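Local coordinates for protein ComZ (Thermus thermophilus, PDB 6QVI) that probably serves as a DNA receptor at the tip of the type IV pilus during natural transformation, joining a pseudopilin-like domain to a beta-solenoid domain, at residues K148-G153 and Y172-N177. Residues are numbered along the deposited sequence; the frame is centred on the assembly and turned at random.
Sequences KWLNGG and YVIEAN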
# COMPACT_ATOMS: atom_id res chain seq x y z
N LYS A 148 2.80 9.47 21.56
CA LYS A 148 2.05 10.32 20.64
C LYS A 148 2.41 9.91 19.21
O LYS A 148 3.59 9.76 18.89
CB LYS A 148 2.31 11.81 20.91
CG LYS A 148 1.84 12.34 22.34
CD LYS A 148 0.33 12.07 22.60
CE LYS A 148 -0.28 12.39 24.00
NZ LYS A 148 -1.40 13.43 24.01
N TRP A 149 1.41 9.70 18.36
CA TRP A 149 1.63 9.19 17.00
C TRP A 149 1.36 10.23 15.93
O TRP A 149 1.90 10.11 14.84
CB TRP A 149 0.74 7.96 16.71
CG TRP A 149 1.17 6.70 17.44
CD1 TRP A 149 1.88 5.61 16.94
CD2 TRP A 149 0.96 6.43 18.83
NE1 TRP A 149 2.08 4.67 17.95
CE2 TRP A 149 1.53 5.15 19.11
CE3 TRP A 149 0.33 7.14 19.87
CZ2 TRP A 149 1.49 4.59 20.39
CZ3 TRP A 149 0.29 6.58 21.13
CH2 TRP A 149 0.87 5.32 21.38
N LEU A 150 0.52 11.20 16.23
CA LEU A 150 0.22 12.26 15.31
C LEU A 150 0.12 13.47 16.19
O LEU A 150 -0.73 13.55 17.03
CB LEU A 150 -1.09 12.00 14.57
CG LEU A 150 -1.03 10.82 13.61
CD1 LEU A 150 -1.51 9.54 14.25
CD2 LEU A 150 -1.76 11.05 12.31
N ASN A 151 1.02 14.41 16.03
CA ASN A 151 1.02 15.59 16.86
C ASN A 151 0.96 16.83 16.06
O ASN A 151 1.87 17.12 15.34
CB ASN A 151 2.31 15.65 17.63
CG ASN A 151 2.22 14.92 18.92
OD1 ASN A 151 3.17 14.87 19.69
ND2 ASN A 151 1.07 14.33 19.17
N GLY A 152 -0.11 17.58 16.21
CA GLY A 152 -0.22 18.80 15.47
C GLY A 152 -1.22 18.60 14.38
O GLY A 152 -1.44 17.52 13.93
N GLY A 153 -1.78 19.69 13.92
CA GLY A 153 -2.80 19.65 12.92
C GLY A 153 -2.51 18.90 11.67
O GLY A 153 -1.41 18.85 11.20
N TYR A 172 -5.25 5.93 24.44
CA TYR A 172 -5.67 6.82 23.37
C TYR A 172 -4.47 7.13 22.50
O TYR A 172 -3.48 7.75 22.91
CB TYR A 172 -6.32 8.08 23.95
CG TYR A 172 -7.57 7.72 24.71
CD1 TYR A 172 -7.53 7.45 26.07
CD2 TYR A 172 -8.79 7.59 24.05
CE1 TYR A 172 -8.68 7.09 26.77
CE2 TYR A 172 -9.95 7.22 24.74
CZ TYR A 172 -9.88 6.98 26.09
OH TYR A 172 -11.03 6.63 26.77
N VAL A 173 -4.52 6.62 21.28
CA VAL A 173 -3.42 6.76 20.34
C VAL A 173 -3.70 7.89 19.37
O VAL A 173 -2.82 8.27 18.58
CB VAL A 173 -3.29 5.36 19.68
CG1 VAL A 173 -2.71 5.42 18.31
CG2 VAL A 173 -2.49 4.40 20.59
N ILE A 174 -4.91 8.44 19.41
CA ILE A 174 -5.36 9.60 18.65
C ILE A 174 -6.35 10.31 19.54
O ILE A 174 -7.42 9.76 19.81
CB ILE A 174 -6.01 9.19 17.32
CG1 ILE A 174 -5.00 8.54 16.38
CG2 ILE A 174 -6.68 10.40 16.68
CD1 ILE A 174 -5.62 8.03 15.09
N GLU A 175 -5.97 11.43 20.14
CA GLU A 175 -6.87 12.26 20.94
C GLU A 175 -7.18 13.53 20.15
O GLU A 175 -6.69 14.61 20.47
CB GLU A 175 -6.27 12.59 22.33
CG GLU A 175 -5.92 11.40 23.21
CD GLU A 175 -6.17 11.65 24.71
OE1 GLU A 175 -7.16 12.33 25.06
OE2 GLU A 175 -5.36 11.15 25.53
N ALA A 176 -7.93 13.38 19.08
CA ALA A 176 -8.23 14.49 18.19
C ALA A 176 -9.50 15.16 18.68
O ALA A 176 -10.54 14.50 18.83
CB ALA A 176 -8.38 14.04 16.74
N ASN A 177 -9.43 16.46 18.94
CA ASN A 177 -10.55 17.24 19.45
C ASN A 177 -10.62 18.55 18.66
O ASN A 177 -10.51 19.64 19.20
CB ASN A 177 -10.36 17.51 20.94
CG ASN A 177 -10.14 16.23 21.75
OD1 ASN A 177 -10.81 15.21 21.54
ND2 ASN A 177 -9.17 16.27 22.67
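Both methyls of Val173 lie on one side of the Trp149 indole, CG2 over the face and CG1 nearer the rim. Val173 CG2 sits above the six-membered ring of Trp149, 3.7 Å from its centroid and 20° off the normal, a CH-pi contact whose nearest ring atoms are CZ3 and CH2. The second methyl, Val173 CG1, is 3.8 Å from Trp149 CD2. With chi1 at 153°, Val173 CG1 points roughly anti to the backbone N and CG2 anti to the carbonyl carbon, which turns both methyls to the indole. The carbonyl of the valine is also near the ring, Val173 O lying 3.6 Å from Trp149 CE3. Both segments belong to the beta-solenoid domain, where parallel strands stack coil upon coil: 150-151 pairs with 474-478, whereas 172-176 pairs with 218-221, and the chain turns a corner at Val173. No hydrogen bond crosses between the two segments; the contact is made by apolar side chains, and Val162 of strand 160-162 touches Trp149, Leu150 and Val173 alike. Were Trp149 an alanine, both Val173 methyls would probably lose the aromatic surface they rest on, and a gap is likely to open beside the corner. Further along, Leu150 reaches Ile174 more loosely, Leu150 CD1 to Ile174 CG1 at 4.2 Å.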